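Long-range contact in NAD-dependent epimerase/dehydratase (Veillonella parvula DSM 2008, PDB 3R6D), which probably binds NAD(P) in a Rossmann-type domain and may act as an epimerase or dehydratase: residues L152-Y158 with G207-P211. Sequence-based numbering, arbitrary orientation.
Sequences LRLTWLY and GVGEP
Strands 148-158 and 204-209 run parallel in the Rossmann-type sheet; the axes of residues 152-154 and 207-209, both extended, approach to 4.7 Å and are inclined by 41°. L152 (m, t) sets CD2 4.2 Å from V208 CG2. R153 pairs with G207 (CA-CA 4.3 Å); its O accepts a hydrogen bond from V208 N at 3.0 Å and lies 3.2 Å from G207 CA in a CA-H...O contact. Its m, t, m side chain folds the guanidinium over G207 N, with NH2 bonded to S205 O and NH1 salt-bridged to E114. L154 (m, t) pairs with V208 (CA-CA 5.3 Å), L154 CD2 lying 3.8 Å from V208 CB on the face covered by helix 182-193. T155 (phi/psi -80/-169) interrupts the strand, 6.1 Å from G209 (CA-CA); T155 CG2 sits 3.7 Å from V208 O, while OG1 binds D177 O. Beyond, the OH of Y158 (chi1 p) donates a hydrogen bond to E210 OE1 (2.5 Å). Q179 and chemically methylated lysine 163 also bind this carboxylate, so where the backbones separate, a phenol-carboxylate hydrogen bond still links the segments.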
ATOM      1  N   LEU A 152      -5.054   2.730   1.622  1.00  7.72           N
ATOM      2  CA  LEU A 152      -5.670   1.464   2.033  1.00  7.89           C
ATOM      3  C   LEU A 152      -5.396   1.271   3.503  1.00  7.27           C
ATOM      4  O   LEU A 152      -4.246   1.110   3.915  1.00  8.62           O
ATOM      5  CB  LEU A 152      -5.108   0.293   1.179  1.00  8.91           C
ATOM      6  CG  LEU A 152      -5.346   0.480  -0.338  1.00  9.83           C
ATOM      7  CD1 LEU A 152      -4.676  -0.697  -1.042  1.00 13.88           C
ATOM      8  CD2 LEU A 152      -6.806   0.575  -0.655  1.00 11.34           C
ATOM      9  N   ARG A 153      -6.446   1.356   4.321  1.00  7.34           N
ATOM     10  CA  ARG A 153      -6.332   1.157   5.761  1.00  7.37           C
ATOM     11  C   ARG A 153      -6.438  -0.325   6.083  1.00  7.69           C
ATOM     12  O   ARG A 153      -7.528  -0.889   6.014  1.00  9.12           O
ATOM     13  CB  ARG A 153      -7.410   1.943   6.515  1.00  8.01           C
ATOM     14  CG  ARG A 153      -7.243   3.452   6.427  1.00  8.42           C
ATOM     15  CD  ARG A 153      -8.415   4.192   7.028  1.00  8.61           C
ATOM     16  NE  ARG A 153      -9.576   4.191   6.152  1.00  9.21           N
ATOM     17  CZ  ARG A 153     -10.774   3.678   6.447  1.00  8.90           C
ATOM     18  NH1 ARG A 153     -10.957   2.940   7.555  1.00  9.68           N
ATOM     19  NH2 ARG A 153     -11.793   3.856   5.601  1.00  9.66           N
ATOM     20  N   LEU A 154      -5.301  -0.963   6.374  1.00  7.98           N
ATOM     21  CA  LEU A 154      -5.294  -2.419   6.561  1.00  8.23           C
ATOM     22  C   LEU A 154      -5.453  -2.766   8.006  1.00  8.83           C
ATOM     23  O   LEU A 154      -4.799  -2.172   8.869  1.00  9.18           O
ATOM     24  CB  LEU A 154      -4.002  -3.034   6.029  1.00  9.08           C
ATOM     25  CG  LEU A 154      -3.631  -2.662   4.579  1.00  9.05           C
ATOM     26  CD1 LEU A 154      -2.447  -3.491   4.124  1.00  9.93           C
ATOM     27  CD2 LEU A 154      -4.823  -2.872   3.622  1.00  9.42           C
ATOM     28  N   THR A 155      -6.299  -3.775   8.272  1.00  9.64           N
ATOM     29  CA  THR A 155      -6.361  -4.402   9.583  1.00 10.38           C
ATOM     30  C   THR A 155      -5.185  -5.411   9.711  1.00 10.53           C
ATOM     31  O   THR A 155      -4.262  -5.358   8.903  1.00 11.47           O
ATOM     32  CB  THR A 155      -7.750  -4.945   9.835  1.00 10.15           C
ATOM     33  OG1 THR A 155      -7.818  -5.413  11.195  1.00 10.35           O
ATOM     34  CG2 THR A 155      -8.148  -6.060   8.854  1.00 10.67           C
ATOM     35  N   TRP A 156      -5.195  -6.247  10.750  1.00 10.48           N
ATOM     36  CA  TRP A 156      -4.002  -7.040  11.081  1.00 11.00           C
ATOM     37  C   TRP A 156      -3.723  -8.112  10.035  1.00 11.05           C
ATOM     38  O   TRP A 156      -4.625  -8.861   9.672  1.00 12.83           O
ATOM     39  CB  TRP A 156      -4.215  -7.670  12.467  1.00 11.27           C
ATOM     40  CG  TRP A 156      -4.041  -6.629  13.564  1.00 12.30           C
ATOM     41  CD1 TRP A 156      -5.009  -5.823  14.118  1.00 11.96           C
ATOM     42  CD2 TRP A 156      -2.806  -6.224  14.135  1.00 12.76           C
ATOM     43  NE1 TRP A 156      -4.443  -4.959  15.027  1.00 13.57           N
ATOM     44  CE2 TRP A 156      -3.084  -5.180  15.047  1.00 13.93           C
ATOM     45  CE3 TRP A 156      -1.477  -6.653  13.968  1.00 14.72           C
ATOM     46  CZ2 TRP A 156      -2.072  -4.569  15.812  1.00 14.99           C
ATOM     47  CZ3 TRP A 156      -0.473  -6.056  14.734  1.00 16.76           C
ATOM     48  CH2 TRP A 156      -0.775  -5.029  15.657  1.00 16.05           C
ATOM     49  N   LEU A 157      -2.481  -8.181   9.575  1.00 10.88           N
ATOM     50  CA  LEU A 157      -2.141  -9.002   8.410  1.00 11.86           C
ATOM     51  C   LEU A 157      -1.666 -10.405   8.763  1.00 12.36           C
ATOM     52  O   LEU A 157      -1.057 -10.637   9.797  1.00 14.29           O
ATOM     53  CB  LEU A 157      -1.038  -8.340   7.602  1.00 11.70           C
ATOM     54  CG  LEU A 157      -1.417  -7.001   6.987  1.00 11.55           C
ATOM     55  CD1 LEU A 157      -0.174  -6.272   6.432  1.00 13.24           C
ATOM     56  CD2 LEU A 157      -2.446  -7.207   5.850  1.00 12.43           C
ATOM     57  N   TYR A 158      -1.924 -11.347   7.864  1.00 13.07           N
ATOM     58  CA  TYR A 158      -1.358 -12.674   7.953  1.00 13.75           C
ATOM     59  C   TYR A 158      -1.278 -13.218   6.518  1.00 14.11           C
ATOM     60  O   TYR A 158      -1.789 -12.595   5.581  1.00 14.67           O
ATOM     61  CB  TYR A 158      -2.189 -13.551   8.908  1.00 15.38           C
ATOM     62  CG  TYR A 158      -3.566 -13.954   8.407  1.00 14.24           C
ATOM     63  CD1 TYR A 158      -3.810 -15.260   7.989  1.00 18.18           C
ATOM     64  CD2 TYR A 158      -4.619 -13.033   8.337  1.00 15.21           C
ATOM     65  CE1 TYR A 158      -5.056 -15.652   7.540  1.00 18.83           C
ATOM     66  CE2 TYR A 158      -5.882 -13.414   7.882  1.00 14.06           C
ATOM     67  CZ  TYR A 158      -6.103 -14.738   7.503  1.00 16.57           C
ATOM     68  OH  TYR A 158      -7.361 -15.137   7.074  1.00 18.25           O
ATOM     69  N   GLY A 207     -10.832   1.127   3.947  1.00  8.52           N
ATOM     70  CA  GLY A 207     -10.377  -0.011   4.745  1.00  9.32           C
ATOM     71  C   GLY A 207     -10.463  -1.306   3.942  1.00  9.44           C
ATOM     72  O   GLY A 207     -11.322  -1.440   3.051  1.00 10.24           O
ATOM     73  N   VAL A 208      -9.587  -2.253   4.258  1.00  8.70           N
ATOM     74  CA  VAL A 208      -9.592  -3.563   3.594  1.00  9.55           C
ATOM     75  C   VAL A 208      -9.566  -4.613   4.705  1.00  9.40           C
ATOM     76  O   VAL A 208      -8.618  -4.652   5.498  1.00  9.79           O
ATOM     77  CB  VAL A 208      -8.386  -3.743   2.635  1.00  9.30           C
ATOM     78  CG1 VAL A 208      -8.581  -5.022   1.838  1.00 11.37           C
ATOM     79  CG2 VAL A 208      -8.251  -2.583   1.659  1.00 10.79           C
ATOM     80  N   GLY A 209     -10.607  -5.458   4.730  1.00 10.22           N
ATOM     81  CA  GLY A 209     -10.723  -6.434   5.800  1.00 10.45           C
ATOM     82  C   GLY A 209     -11.266  -7.752   5.292  1.00 11.35           C
ATOM     83  O   GLY A 209     -11.915  -7.795   4.234  1.00 11.78           O
ATOM     84  N   GLU A 210     -11.042  -8.822   6.061  1.00 11.63           N
ATOM     85  CA  GLU A 210     -11.608 -10.135   5.751  1.00 12.60           C
ATOM     86  C   GLU A 210     -13.030 -10.218   6.307  1.00 12.83           C
ATOM     87  O   GLU A 210     -13.237 -10.094   7.514  1.00 13.03           O
ATOM     88  CB  GLU A 210     -10.744 -11.214   6.379  1.00 13.18           C
ATOM     89  CG  GLU A 210     -11.269 -12.651   6.159  1.00 14.10           C
ATOM     90  CD  GLU A 210     -10.407 -13.694   6.820  1.00 15.74           C
ATOM     91  OE1 GLU A 210      -9.231 -13.456   7.092  1.00 18.30           O
ATOM     92  OE2 GLU A 210     -10.923 -14.797   7.050  1.00 21.12           O
ATOM     93  N   PRO A 211     -14.021 -10.450   5.425  1.00 14.22           N
ATOM     94  CA  PRO A 211     -15.386 -10.564   5.928  1.00 15.70           C
ATOM     95  C   PRO A 211     -15.496 -11.662   6.992  1.00 16.44           C
ATOM     96  O   PRO A 211     -14.834 -12.683   6.887  1.00 17.11           O
ATOM     97  CB  PRO A 211     -16.185 -10.945   4.693  1.00 16.44           C
ATOM     98  CG  PRO A 211     -15.390 -10.367   3.519  1.00 16.83           C
ATOM     99  CD  PRO A 211     -13.949 -10.566   3.949  1.00 14.55           C
TER